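Side-chain contacts in aldehyde dehydrogenase (Burkholderia cenocepacia, PDB 4O6R), which probably oxidises aldehydes to carboxylic acids, using NAD(P)+ as the electron acceptor: residues V30-P33 / H34-S37; V54-A57 / T58-F61; E194-E198 / V199-A203; L427-A430 / H431-A435. All coordinates share one frame; numbering follows the deposited sequence.

Contact 1 (V30-P33 / H34-S37)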
loop_
_atom_site.group_PDB
_atom_site.type_symbol
_atom_site.label_atom_id
_atom_site.label_comp_id
_atom_site.label_asym_id
_atom_site.label_seq_id
_atom_site.Cartn_x
_atom_site.Cartn_y
_atom_site.Cartn_z
ATOM N N VAL A 30 -37.932 24.024 12.413
ATOM C CA VAL A 30 -36.799 23.447 13.128
ATOM C C VAL A 30 -36.980 23.800 14.580
ATOM O O VAL A 30 -37.112 24.976 14.921
ATOM C CB VAL A 30 -35.462 23.985 12.636
ATOM C CG1 VAL A 30 -34.310 23.400 13.462
ATOM C CG2 VAL A 30 -35.300 23.646 11.156
ATOM N N LEU A 31 -37.004 22.779 15.421
ATOM C CA LEU A 31 -37.324 22.948 16.829
ATOM C C LEU A 31 -36.075 22.911 17.713
ATOM O O LEU A 31 -35.071 22.224 17.397
ATOM C CB LEU A 31 -38.362 21.912 17.300
ATOM C CG LEU A 31 -39.658 21.816 16.480
ATOM C CD1 LEU A 31 -40.636 20.835 17.106
ATOM C CD2 LEU A 31 -40.283 23.194 16.384
ATOM N N ASN A 32 -36.160 23.655 18.807
ATOM C CA ASN A 32 -35.200 23.596 19.885
ATOM C C ASN A 32 -35.657 22.521 20.868
ATOM O O ASN A 32 -36.682 22.683 21.507
ATOM C CB ASN A 32 -35.146 24.949 20.588
ATOM C CG ASN A 32 -34.140 24.984 21.730
ATOM O OD1 ASN A 32 -33.648 23.949 22.182
ATOM N ND2 ASN A 32 -33.813 26.202 22.186
ATOM N N PRO A 33 -34.894 21.427 21.006
ATOM C CA PRO A 33 -35.296 20.351 21.929
ATOM C C PRO A 33 -35.266 20.684 23.423
ATOM O O PRO A 33 -35.832 19.941 24.219
ATOM C CB PRO A 33 -34.343 19.228 21.592
ATOM C CG PRO A 33 -33.128 19.910 21.060
ATOM C CD PRO A 33 -33.571 21.192 20.418
ATOM N N HIS A 34 -34.697 21.818 23.817
ATOM C CA HIS A 34 -34.792 22.255 25.218
ATOM C C HIS A 34 -36.206 22.655 25.628
ATOM O O HIS A 34 -36.634 22.433 26.779
ATOM C CB HIS A 34 -33.798 23.387 25.502
ATOM C CG HIS A 34 -34.046 24.104 26.786
ATOM N ND1 HIS A 34 -33.809 23.525 28.012
ATOM C CD2 HIS A 34 -34.511 25.351 27.039
ATOM C CE1 HIS A 34 -34.125 24.384 28.969
ATOM N NE2 HIS A 34 -34.557 25.496 28.406
ATOM N N ASP A 35 -36.936 23.250 24.691
ATOM C CA ASP A 35 -38.268 23.784 25.001
ATOM C C ASP A 35 -39.343 23.629 23.938
ATOM O O ASP A 35 -40.426 24.157 24.104
ATOM C CB ASP A 35 -38.163 25.256 25.404
ATOM C CG ASP A 35 -37.589 26.132 24.316
ATOM O OD1 ASP A 35 -37.455 25.681 23.173
ATOM O OD2 ASP A 35 -37.238 27.294 24.636
ATOM N N GLY A 36 -39.057 22.928 22.854
ATOM C CA GLY A 36 -40.031 22.708 21.793
ATOM C C GLY A 36 -40.321 23.937 20.957
ATOM O O GLY A 36 -41.257 23.936 20.152
ATOM N N SER A 37 -39.533 24.991 21.124
ATOM C CA SER A 37 -39.818 26.258 20.441
ATOM C C SER A 37 -39.260 26.174 19.023
ATOM O O SER A 37 -38.378 25.369 18.726
ATOM C CB SER A 37 -39.242 27.456 21.219
ATOM O OG SER A 37 -37.827 27.435 21.209
HETATM O O HOH W 1 -34.859 28.438 20.930
#

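Contact 2 (V54-A57 / T58-F61)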
loop_
_atom_site.group_PDB
_atom_site.type_symbol
_atom_site.label_atom_id
_atom_site.label_comp_id
_atom_site.label_asym_id
_atom_site.label_seq_id
_atom_site.Cartn_x
_atom_site.Cartn_y
_atom_site.Cartn_z
ATOM N N VAL A 54 -28.334 17.935 -8.295
ATOM C CA VAL A 54 -27.574 16.970 -9.061
ATOM C C VAL A 54 -27.118 17.592 -10.390
ATOM O O VAL A 54 -25.983 17.410 -10.791
ATOM C CB VAL A 54 -28.350 15.659 -9.289
ATOM C CG1 VAL A 54 -27.598 14.727 -10.233
ATOM C CG2 VAL A 54 -28.620 14.950 -7.963
ATOM N N ASP A 55 -27.974 18.352 -11.048
ATOM C CA ASP A 55 -27.545 19.096 -12.253
ATOM C C ASP A 55 -26.316 19.983 -11.985
ATOM O O ASP A 55 -25.353 19.991 -12.748
ATOM C CB ASP A 55 -28.699 19.951 -12.795
ATOM C CG ASP A 55 -29.786 19.114 -13.463
ATOM O OD1 ASP A 55 -29.632 17.878 -13.547
ATOM O OD2 ASP A 55 -30.789 19.714 -13.917
ATOM N N ALA A 56 -26.361 20.737 -10.900
ATOM C CA ALA A 56 -25.236 21.615 -10.534
ATOM C C ALA A 56 -23.950 20.825 -10.276
ATOM O O ALA A 56 -22.883 21.186 -10.762
ATOM C CB ALA A 56 -25.602 22.445 -9.315
ATOM N N ALA A 57 -24.069 19.743 -9.504
ATOM C CA ALA A 57 -22.939 18.875 -9.239
ATOM C C ALA A 57 -22.395 18.220 -10.506
ATOM O O ALA A 57 -21.181 18.052 -10.631
ATOM C CB ALA A 57 -23.300 17.825 -8.204
ATOM N N THR A 58 -23.277 17.861 -11.445
ATOM C CA THR A 58 -22.852 17.280 -12.696
ATOM C C THR A 58 -22.039 18.282 -13.524
ATOM O O THR A 58 -20.959 17.969 -14.041
ATOM C CB THR A 58 -24.071 16.797 -13.490
ATOM O OG1 THR A 58 -24.757 15.806 -12.716
ATOM C CG2 THR A 58 -23.661 16.203 -14.826
ATOM N N ARG A 59 -22.565 19.502 -13.654
ATOM C CA ARG A 59 -21.834 20.567 -14.364
ATOM C C ARG A 59 -20.451 20.845 -13.749
ATOM O O ARG A 59 -19.496 21.131 -14.458
ATOM C CB ARG A 59 -22.661 21.862 -14.372
ATOM C CG ARG A 59 -23.914 21.755 -15.235
ATOM C CD ARG A 59 -24.538 23.116 -15.495
ATOM N NE ARG A 59 -24.958 23.780 -14.256
ATOM C CZ ARG A 59 -26.150 23.662 -13.682
ATOM N NH1 ARG A 59 -27.103 22.900 -14.215
ATOM N NH2 ARG A 59 -26.415 24.331 -12.572
ATOM N N ALA A 60 -20.379 20.801 -12.420
ATOM C CA ALA A 60 -19.144 21.149 -11.689
ATOM C C ALA A 60 -18.096 20.035 -11.692
ATOM O O ALA A 60 -16.908 20.307 -11.524
ATOM C CB ALA A 60 -19.482 21.536 -10.274
ATOM N N PHE A 61 -18.520 18.799 -11.914
ATOM C CA PHE A 61 -17.638 17.648 -11.764
ATOM C C PHE A 61 -16.392 17.664 -12.662
ATOM O O PHE A 61 -15.291 17.452 -12.165
ATOM C CB PHE A 61 -18.428 16.331 -11.894
ATOM C CG PHE A 61 -17.554 15.113 -11.910
ATOM C CD1 PHE A 61 -16.871 14.728 -10.787
ATOM C CD2 PHE A 61 -17.404 14.371 -13.077
ATOM C CE1 PHE A 61 -16.055 13.611 -10.820
ATOM C CE2 PHE A 61 -16.594 13.258 -13.122
ATOM C CZ PHE A 61 -15.905 12.878 -11.993
HETATM O O HOH W 2 -30.164 22.914 -13.466
#

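Contact 3 (E194-E198 / V199-A203)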
loop_
_atom_site.group_PDB
_atom_site.type_symbol
_atom_site.label_atom_id
_atom_site.label_comp_id
_atom_site.label_asym_id
_atom_site.label_seq_id
_atom_site.Cartn_x
_atom_site.Cartn_y
_atom_site.Cartn_z
ATOM N N GLU A 194 -21.784 27.365 3.793
ATOM C CA GLU A 194 -21.473 28.793 3.710
ATOM C C GLU A 194 -19.967 29.026 3.875
ATOM O O GLU A 194 -19.367 29.795 3.110
ATOM C CB GLU A 194 -22.257 29.597 4.766
ATOM C CG GLU A 194 -22.166 31.092 4.530
ATOM C CD GLU A 194 -22.945 31.887 5.526
ATOM O OE1 GLU A 194 -23.063 31.466 6.703
ATOM O OE2 GLU A 194 -23.435 32.950 5.108
ATOM N N LEU A 195 -19.352 28.360 4.858
ATOM C CA LEU A 195 -17.897 28.467 5.030
ATOM C C LEU A 195 -17.163 27.913 3.823
ATOM O O LEU A 195 -16.176 28.496 3.396
ATOM C CB LEU A 195 -17.393 27.759 6.301
ATOM C CG LEU A 195 -17.871 28.370 7.615
ATOM C CD1 LEU A 195 -17.512 27.522 8.827
ATOM C CD2 LEU A 195 -17.302 29.759 7.770
ATOM N N MET A 196 -17.634 26.782 3.289
ATOM C CA MET A 196 -17.084 26.237 2.053
ATOM C C MET A 196 -17.048 27.267 0.917
ATOM O O MET A 196 -16.022 27.419 0.239
ATOM C CB MET A 196 -17.863 24.976 1.628
ATOM C CG MET A 196 -17.584 23.780 2.526
ATOM S SD MET A 196 -18.674 22.438 2.038
ATOM C CE MET A 196 -17.719 21.035 2.609
ATOM N N ALA A 197 -18.143 28.010 0.736
ATOM C CA ALA A 197 -18.198 29.033 -0.284
ATOM C C ALA A 197 -17.181 30.110 0.033
ATOM O O ALA A 197 -16.438 30.552 -0.849
ATOM C CB ALA A 197 -19.601 29.628 -0.367
ATOM N N GLU A 198 -17.117 30.501 1.299
ATOM C CA GLU A 198 -16.180 31.531 1.720
ATOM C C GLU A 198 -14.733 31.156 1.423
ATOM O O GLU A 198 -13.976 31.995 0.972
ATOM C CB GLU A 198 -16.321 31.871 3.210
ATOM C CG GLU A 198 -17.616 32.567 3.601
ATOM C CD GLU A 198 -17.636 32.907 5.107
ATOM O OE1 GLU A 198 -16.526 32.986 5.700
ATOM O OE2 GLU A 198 -18.743 33.058 5.701
ATOM N N VAL A 199 -14.344 29.907 1.677
ATOM C CA VAL A 199 -12.946 29.525 1.462
ATOM C C VAL A 199 -12.616 29.246 -0.009
ATOM O O VAL A 199 -11.447 29.084 -0.325
ATOM C CB VAL A 199 -12.470 28.353 2.368
ATOM C CG1 VAL A 199 -12.656 28.714 3.828
ATOM C CG2 VAL A 199 -13.176 27.044 2.051
ATOM N N GLY A 200 -13.620 29.184 -0.889
ATOM C CA GLY A 200 -13.402 29.113 -2.320
ATOM C C GLY A 200 -13.868 27.831 -3.007
ATOM O O GLY A 200 -13.494 27.584 -4.144
ATOM N N PHE A 201 -14.695 27.013 -2.367
ATOM C CA PHE A 201 -15.223 25.843 -3.099
ATOM C C PHE A 201 -16.043 26.324 -4.300
ATOM O O PHE A 201 -16.910 27.216 -4.155
ATOM C CB PHE A 201 -16.068 24.948 -2.215
ATOM C CG PHE A 201 -15.268 24.020 -1.355
ATOM C CD1 PHE A 201 -14.678 24.479 -0.191
ATOM C CD2 PHE A 201 -15.114 22.693 -1.691
ATOM C CE1 PHE A 201 -13.953 23.634 0.629
ATOM C CE2 PHE A 201 -14.359 21.832 -0.881
ATOM C CZ PHE A 201 -13.781 22.303 0.285
ATOM N N PRO A 202 -15.751 25.796 -5.498
ATOM C CA PRO A 202 -16.512 26.248 -6.662
ATOM C C PRO A 202 -18.014 25.933 -6.593
ATOM O O PRO A 202 -18.446 24.984 -5.941
ATOM C CB PRO A 202 -15.858 25.512 -7.847
ATOM C CG PRO A 202 -14.489 25.184 -7.373
ATOM C CD PRO A 202 -14.570 24.995 -5.881
ATOM N N ALA A 203 -18.798 26.790 -7.219
ATOM C CA ALA A 203 -20.218 26.589 -7.300
ATOM C C ALA A 203 -20.530 25.217 -7.894
ATOM O O ALA A 203 -19.991 24.812 -8.924
ATOM C CB ALA A 203 -20.854 27.675 -8.163
HETATM O O HOH W 3 -16.542 29.880 -3.514
#

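Contact 4 (L427-A430 / H431-A435)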
loop_
_atom_site.group_PDB
_atom_site.type_symbol
_atom_site.label_atom_id
_atom_site.label_comp_id
_atom_site.label_asym_id
_atom_site.label_seq_id
_atom_site.Cartn_x
_atom_site.Cartn_y
_atom_site.Cartn_z
ATOM N N LEU A 427 -3.612 -9.932 28.456
ATOM C CA LEU A 427 -3.096 -9.810 27.110
ATOM C C LEU A 427 -3.787 -10.718 26.097
ATOM O O LEU A 427 -4.328 -10.215 25.118
ATOM C CB LEU A 427 -1.602 -10.133 27.131
ATOM C CG LEU A 427 -0.864 -10.156 25.781
ATOM C CD1 LEU A 427 -0.943 -8.823 25.050
ATOM C CD2 LEU A 427 0.564 -10.518 25.976
ATOM N N SER A 428 -3.740 -12.038 26.320
ATOM C CA SER A 428 -4.311 -12.986 25.343
ATOM C C SER A 428 -5.814 -12.766 25.155
ATOM O O SER A 428 -6.310 -12.717 24.039
ATOM C CB SER A 428 -4.041 -14.434 25.746
ATOM O OG SER A 428 -2.643 -14.682 25.776
ATOM N N ARG A 429 -6.528 -12.601 26.257
ATOM C CA ARG A 429 -7.980 -12.430 26.199
ATOM C C ARG A 429 -8.331 -11.214 25.355
ATOM O O ARG A 429 -9.230 -11.291 24.538
ATOM C CB ARG A 429 -8.581 -12.258 27.588
ATOM C CG ARG A 429 -10.076 -11.895 27.573
ATOM C CD ARG A 429 -10.520 -11.504 28.962
ATOM N NE ARG A 429 -10.698 -12.653 29.820
ATOM C CZ ARG A 429 -10.483 -12.704 31.127
ATOM N NH1 ARG A 429 -9.981 -11.684 31.810
ATOM N NH2 ARG A 429 -10.759 -13.826 31.758
ATOM N N ALA A 430 -7.622 -10.100 25.552
ATOM C CA ALA A 430 -7.933 -8.875 24.812
ATOM C C ALA A 430 -7.945 -9.115 23.303
ATOM O O ALA A 430 -8.929 -8.777 22.617
ATOM C CB ALA A 430 -6.956 -7.751 25.180
ATOM N N HIS A 431 -6.885 -9.725 22.793
ATOM C CA HIS A 431 -6.760 -9.880 21.359
ATOM C C HIS A 431 -7.665 -10.991 20.826
ATOM O O HIS A 431 -8.191 -10.887 19.718
ATOM C CB HIS A 431 -5.305 -10.116 20.944
ATOM C CG HIS A 431 -4.410 -8.969 21.269
ATOM N ND1 HIS A 431 -4.439 -7.771 20.578
ATOM C CD2 HIS A 431 -3.495 -8.814 22.247
ATOM C CE1 HIS A 431 -3.570 -6.939 21.111
ATOM N NE2 HIS A 431 -2.994 -7.545 22.131
ATOM N N ARG A 432 -7.812 -12.048 21.618
ATOM C CA ARG A 432 -8.639 -13.182 21.234
ATOM C C ARG A 432 -10.102 -12.749 21.134
ATOM O O ARG A 432 -10.789 -13.030 20.146
ATOM C CB ARG A 432 -8.487 -14.287 22.289
ATOM C CG ARG A 432 -9.221 -15.558 21.964
ATOM C CD ARG A 432 -9.182 -16.547 23.126
ATOM N NE ARG A 432 -7.825 -16.917 23.512
ATOM C CZ ARG A 432 -7.252 -16.728 24.708
ATOM N NH1 ARG A 432 -7.880 -16.124 25.726
ATOM N NH2 ARG A 432 -5.990 -17.120 24.878
ATOM N N MET A 433 -10.584 -12.081 22.182
ATOM C CA MET A 433 -11.958 -11.577 22.169
ATOM C C MET A 433 -12.156 -10.566 21.022
ATOM O O MET A 433 -13.182 -10.620 20.325
ATOM C CB MET A 433 -12.331 -10.896 23.477
ATOM C CG MET A 433 -12.541 -11.827 24.657
ATOM S SD MET A 433 -14.013 -12.875 24.619
ATOM C CE MET A 433 -15.325 -11.676 24.525
ATOM N N ALA A 434 -11.206 -9.651 20.827
ATOM C CA ALA A 434 -11.367 -8.646 19.746
ATOM C C ALA A 434 -11.562 -9.323 18.375
ATOM O O ALA A 434 -12.353 -8.855 17.545
ATOM C CB ALA A 434 -10.210 -7.653 19.719
ATOM N N ALA A 435 -10.826 -10.400 18.138
ATOM C CA ALA A 435 -10.891 -11.135 16.871
ATOM C C ALA A 435 -12.247 -11.828 16.647
ATOM O O ALA A 435 -12.685 -11.939 15.519
ATOM C CB ALA A 435 -9.784 -12.170 16.819
#

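Contact 1 (V30-P33 / H34-S37)
N32 meets H34, D35, G36 and S37 in a local contact at the turn of a beta hairpin, where strand 27-32 reverses into strand 37-43. N32 bonds to the turn through backbone N, backbone O and side-chain OD1. Its O is gripped by two amides: G36 N comes nearly head-on to the C=O at 2.7 Å, while D35 N lies above the carbonyl plane at 3.2 Å. The return strand answers through S37 O, which accepts a straight bond from N32 N at 2.8 Å. With CG turned anti to the backbone N (chi1 -179°), the N32 amide folds over the start of the turn, and OD1 takes H34 N at 2.9 Å from above the amide plane. Asparagine suits this place because its short amide can accept at one end and donate at the other. D35 makes an Asx turn: its OD1 accepts both S37 N and S37 OG, which arrive from the same face of the carboxylate and fix its rotation. G36, with phi 72°, supplies the left-handed backbone needed to close the loop. Outside the turn, the H34 ring is tied through ND1 to the hydroxyl of Y371, and Y370 packs on L31 and P33. One water accepts from N32 ND2 at 2.8 Å and donates to S37 OG at 3.1 Å.

Contact 2 (V54-A57 / T58-F61)
A chi1 of -60° puts T58 OG1 beside its own backbone N and toward the preceding turn, from where the hydroxyl donates to V54 O at 2.8 Å. That oxygen also accepts T58 N nearly head-on, at the same length, whereas the hydroxyl comes from above the carbonyl plane. Threonine is accommodated within a helix here because its hydroxyl can share the carbonyl one turn back. R59 behaves differently. Its chain bends at chi3 (-61°) and doubles back, laying one face of the guanidinium over D55 O and A56 CA. NH2 comes to 3.6 Å from A56 CA, and NH1 to 3.6 Å from D55 CB. The D55 carboxylate is not in direct contact with it; water in the guanidinium plane links them, accepting from NH1 at 3.2 Å and donating to D55 OD2 at 3.3 Å. The salt bridge of R59 is made through NH2 to D16. The small A56 and A57 let helix 47-66 lie close to the sheet: A57 packs on V149 of strand 138-153, V178 of strand 176-180 and N207 of strand 206-208, while V54 also rests on V178.

Contact 3 (E194-E198 / V199-A203)
M196 and F201 make the main side-chain contact at this helix end. The thioether lies over the phenyl face, with SD 4.9 Å from the ring centroid and only 5° off the ring normal, a Met-aromatic contact made at some distance. Closer in, M196 CB touches CD1 of F201 at 3.7 Å. The M196 chain reaches there by running extended beyond CG, and its carbonyl O meets the same ring at the edge, in plane, 3.3 Å from F201 CD1. That oxygen is also what places the phenylalanine, since it accepts F201 N at 3.0 Å. G200 N adds a weak bond to it and a further one to A197 O, at 3.1 Å. G200 itself has phi 116°, a value that glycine takes easily because it has no CB to collide with the preceding carbonyl. A water then bridges A197 O and F201 O. Further out, L79 and L171 from helices 69-85 and 159-172 pack on M196, whose unbranched apolar chain can extend between these leucines and the flat face of F201, while E194 and E198 both hold R191 by salt bridges. This is a Schellman motif ending helix 187-199, the helix of the beta-alpha-beta crossover between parallel strands 176-180 and 206-208.

Contact 4 (L427-A430 / H431-A435)
L427-A430 and H431-A435 are successive turns of one helix, 427-436, and each carbonyl of the first meets an amide of the second. The opening bond, H431 N to L427 O, is stretched to 3.5 Å and weak; the next ones tighten, with R432 N to S428 O at 2.9 Å and M433 N to R429 O at 2.8 Å. The H431 ring lies against L427, whose CD1 sits in the ring plane at the edge, 3.8 Å from NE2; L427 O comes to 3.3 Å from CD2. R432 bends at chi3 (-59°) and curls back over the first turn, so that the S428 carbonyl oxygen stands over the centre of its guanidinium and NH2 comes to 3.4 Å from S428 CB. R429 and M433 run side by side, CG to CG at 3.8 Å, so the methionine packs on the methylene part of the arginine. R429 pairs with D404 of its own chain, whereas R432 reaches D487 of the third subunit. H431 bonds through ND1 to Y141 of the fourth subunit and through NE2 to H431 of the second; histidine suits the place because its two ring nitrogens can each meet a polar partner. A430 and A434 are small enough for the helix to lie close on strand 441-444, within the beta-alpha-beta unit 421-423, 427-436, 441-444, whose helix also contributes to the interfaces of the four-chain assembly.

Contacts 1, 2 and 3 lie in space around the region of the bound AMP, which probably marks the nucleotide-cofactor pocket. V30 of contact 1 is about 12 Å and V54 of contact 2 about 13 Å from the AMP, side chain to ligand, and M196 of contact 3 is about 11 Å from the AMP-binding V154, side chain to side chain. Contacts 2 and 3 touch, A60 CB packing on A203 O at 3.6 Å, while contact 1 stays about 15 Å from contact 3 at the nearest atoms. Contact 4 is remote: its centre is 45 to 48 Å from those of the others, on the opposite side of the chain's centre, where its residues meet three other subunits.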